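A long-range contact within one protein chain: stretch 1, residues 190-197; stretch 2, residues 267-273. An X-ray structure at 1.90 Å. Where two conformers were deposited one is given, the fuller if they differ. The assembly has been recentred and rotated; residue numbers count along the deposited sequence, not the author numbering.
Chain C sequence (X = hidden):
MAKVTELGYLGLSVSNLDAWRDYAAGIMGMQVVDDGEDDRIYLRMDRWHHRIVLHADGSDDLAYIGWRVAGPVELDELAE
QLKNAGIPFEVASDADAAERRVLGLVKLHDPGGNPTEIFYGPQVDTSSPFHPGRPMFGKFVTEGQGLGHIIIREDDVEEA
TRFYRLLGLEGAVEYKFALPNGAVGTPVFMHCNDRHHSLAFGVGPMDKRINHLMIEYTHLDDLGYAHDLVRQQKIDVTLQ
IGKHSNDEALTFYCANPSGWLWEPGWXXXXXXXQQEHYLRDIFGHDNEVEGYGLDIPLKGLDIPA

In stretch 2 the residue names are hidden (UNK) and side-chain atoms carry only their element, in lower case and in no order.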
# COMPACT_ATOMS: atom_id res chain seq x y z
N MET C 190 -18.11 -22.38 -17.43
CA MET C 190 -18.93 -21.38 -16.77
C MET C 190 -18.46 -21.09 -15.35
O MET C 190 -17.97 -21.97 -14.65
CB MET C 190 -20.40 -21.80 -16.78
CG MET C 190 -20.89 -22.17 -18.17
SD MET C 190 -22.65 -22.42 -18.27
CE MET C 190 -23.24 -20.72 -18.29
N HIS C 191 -18.63 -19.83 -14.94
CA HIS C 191 -18.16 -19.33 -13.65
C HIS C 191 -19.26 -18.51 -12.95
O HIS C 191 -20.18 -18.00 -13.60
CB HIS C 191 -16.92 -18.46 -13.86
CG HIS C 191 -17.02 -17.54 -15.04
ND1 HIS C 191 -17.62 -16.30 -14.98
CD2 HIS C 191 -16.61 -17.69 -16.33
CE1 HIS C 191 -17.57 -15.73 -16.17
NE2 HIS C 191 -16.96 -16.55 -17.00
N CYS C 192 -19.17 -18.41 -11.63
CA CYS C 192 -20.13 -17.62 -10.85
C CYS C 192 -19.43 -16.86 -9.72
O CYS C 192 -20.08 -16.30 -8.83
CB CYS C 192 -21.25 -18.52 -10.30
SG CYS C 192 -20.67 -19.86 -9.25
N ASN C 193 -18.10 -16.85 -9.77
CA ASN C 193 -17.25 -16.17 -8.79
C ASN C 193 -15.83 -16.09 -9.34
O ASN C 193 -15.61 -16.31 -10.54
CB ASN C 193 -17.27 -16.89 -7.44
CG ASN C 193 -16.86 -18.34 -7.54
OD1 ASN C 193 -15.83 -18.67 -8.14
ND2 ASN C 193 -17.65 -19.23 -6.95
N ASP C 194 -14.87 -15.77 -8.47
CA ASP C 194 -13.47 -15.59 -8.88
C ASP C 194 -12.79 -16.87 -9.38
O ASP C 194 -11.71 -16.79 -9.97
CB ASP C 194 -12.64 -14.98 -7.75
CG ASP C 194 -12.75 -13.46 -7.67
OD1 ASP C 194 -12.29 -12.90 -6.65
OD2 ASP C 194 -13.28 -12.82 -8.61
N ARG C 195 -13.38 -18.04 -9.14
CA ARG C 195 -12.81 -19.27 -9.70
C ARG C 195 -13.01 -19.29 -11.21
O ARG C 195 -14.14 -19.13 -11.69
CB ARG C 195 -13.41 -20.53 -9.06
CG ARG C 195 -12.65 -21.78 -9.46
CD ARG C 195 -13.23 -23.04 -8.82
NE ARG C 195 -13.14 -23.06 -7.36
CZ ARG C 195 -12.03 -23.29 -6.65
NH1 ARG C 195 -10.86 -23.50 -7.26
NH2 ARG C 195 -12.08 -23.29 -5.33
N HIS C 196 -11.91 -19.49 -11.94
CA HIS C 196 -11.95 -19.40 -13.41
C HIS C 196 -13.20 -20.03 -14.00
O HIS C 196 -13.90 -19.42 -14.81
CB HIS C 196 -10.73 -20.03 -14.09
CG HIS C 196 -10.85 -20.05 -15.58
ND1 HIS C 196 -10.42 -19.01 -16.37
CD2 HIS C 196 -11.42 -20.94 -16.42
CE1 HIS C 196 -10.70 -19.27 -17.63
NE2 HIS C 196 -11.31 -20.44 -17.69
N HIS C 197 -13.45 -21.28 -13.60
CA HIS C 197 -14.75 -21.91 -13.83
C HIS C 197 -15.12 -22.85 -12.68
O HIS C 197 -14.23 -23.38 -12.00
CB HIS C 197 -14.82 -22.62 -15.20
CG HIS C 197 -13.77 -23.66 -15.41
ND1 HIS C 197 -14.03 -25.01 -15.37
CD2 HIS C 197 -12.45 -23.55 -15.70
CE1 HIS C 197 -12.92 -25.69 -15.61
NE2 HIS C 197 -11.95 -24.82 -15.82
N UNK C 267 -2.60 -22.44 -8.31
CA UNK C 267 -2.38 -21.20 -9.07
C UNK C 267 -3.41 -20.89 -10.14
O UNK C 267 -3.06 -20.30 -11.17
N UNK C 268 -4.66 -21.27 -9.91
CA UNK C 268 -5.73 -20.97 -10.87
C UNK C 268 -5.98 -19.46 -10.92
O UNK C 268 -6.09 -18.80 -9.88
o UNK C 268 -7.89 -21.76 -11.65
c UNK C 268 -7.02 -21.72 -10.52
N UNK C 269 -6.05 -18.92 -12.13
CA UNK C 269 -6.32 -17.49 -12.31
C UNK C 269 -7.83 -17.23 -12.32
O UNK C 269 -8.62 -18.14 -12.58
c UNK C 269 -5.84 -16.59 -16.08
c UNK C 269 -5.68 -16.96 -13.60
c UNK C 269 -6.65 -16.12 -18.37
c UNK C 269 -6.43 -17.31 -14.88
n UNK C 269 -6.09 -14.92 -18.35
n UNK C 269 -7.33 -16.52 -19.44
n UNK C 269 -6.55 -16.92 -17.31
N UNK C 270 -8.24 -15.97 -12.04
CA UNK C 270 -9.66 -15.67 -12.14
C UNK C 270 -10.17 -15.72 -13.58
O UNK C 270 -9.39 -15.55 -14.52
c UNK C 270 -8.51 -14.04 -10.79
c UNK C 270 -7.47 -14.84 -11.51
c UNK C 270 -9.75 -14.23 -11.60
N UNK C 271 -11.47 -15.95 -13.76
CA UNK C 271 -12.08 -15.89 -15.09
C UNK C 271 -11.88 -14.49 -15.68
O UNK C 271 -12.11 -13.50 -14.99
c UNK C 271 -13.57 -16.23 -15.01
N UNK C 272 -11.45 -14.41 -16.96
CA UNK C 272 -11.34 -13.11 -17.61
C UNK C 272 -12.69 -12.41 -17.63
O UNK C 272 -13.73 -13.08 -17.72
c UNK C 272 -10.35 -14.84 -18.96
c UNK C 272 -11.14 -15.52 -17.89
c UNK C 272 -10.91 -13.46 -19.04
N UNK C 273 -12.68 -11.08 -17.53
CA UNK C 273 -13.90 -10.29 -17.51
C UNK C 273 -14.71 -10.51 -18.78
O UNK C 273 -15.95 -10.44 -18.77
c UNK C 273 -13.56 -8.82 -17.36

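Position 267 has no side-chain atoms, only N, CA, C and O, and lies beyond reach of stretch 1. Its phi of 74° and psi of 33° fall in a region that glycine occupies readily, and the absence of a CB settles the matter: Gly267.

Position 268 carries two side-chain atoms, one carbon followed by one oxygen, without branching. The CA-to-CB bond points toward stretch 1, and the oxygen lies 4.1 Å from CB of His196, too far for anything beyond loose packing. A single carbon ending in a single oxygen is a serine. Ser268 has chi1 at -162° (t), in the one given of its two deposited conformers.

At position 269 seven side-chain atoms form a chain of three carbons, a nitrogen, and then a carbon bearing two further nitrogens. The chain nitrogen comes within 4.5 Å of ND1 of His196. The terminal group is a guanidinium, so the residue is Arg269. Its chi1 of 78° (p) is followed by chi2 and chi3 both at t, an extended run. The approach to His196 is proximity without a hydrogen bond; NE and NH2 find their partners elsewhere in the structure. The closer approach is made by the backbone, with Arg269 O 3.2 Å from His196 CB.

Position 270 has three carbons that close a ring onto its own backbone nitrogen, with the ring's CB 3.6 Å from O of Asp194. Such a ring identifies Pro270, puckered C-gamma exo. Here too the main chain makes the tightest approach: CA of Pro270 stands 3.2 Å from O of Asp194, and the 145° angle at the hydrogen supports a CA-H...O contact. The carbonyl O of Pro270 lies near the plane of the His196 ring, at its edge, 4.1 Å from ND1 of His196.

Position 271 offers one carbon. This CB is 3.6 Å from CD2 of His191 and packs 3.2 Å from O of His196. A lone methyl means Ala271. CB of Ala271 is 3.7 Å from the centroid of the His191 ring, only 16° off the ring normal, the geometry of a CH-pi contact over the face.

Position 272 repeats the three-carbon ring closed onto the backbone nitrogen. The ring carbon bonded to N is 3.8 Å from CE1 of His196, an oblique approach to the imidazole. This is Pro272, again C-gamma exo.

Position 273 has one side-chain carbon, its CA-to-CB bond points away, and the methyl stays 8.1 Å from stretch 1 at its nearest: Ala273.

The contact buries 347 Å² in total and contains no hydrogen bond across the stretches. His196 and Ala271 lose the most surface to it, and their CA atoms come within 3.9 Å. Cohesion therefore rests on close packing, the CA-H...O contact and the CH-pi contact. One cost is visible: His196 O, Arg269 O and Ala271 N are buried here without a polar partner in the model. On stretch 1, Arg195 N donates to Asn193 OD1 at 2.7 Å, a local hydrogen bond bracketing Asp194.

Stretch 2, residues 267-273: GSRPAPA
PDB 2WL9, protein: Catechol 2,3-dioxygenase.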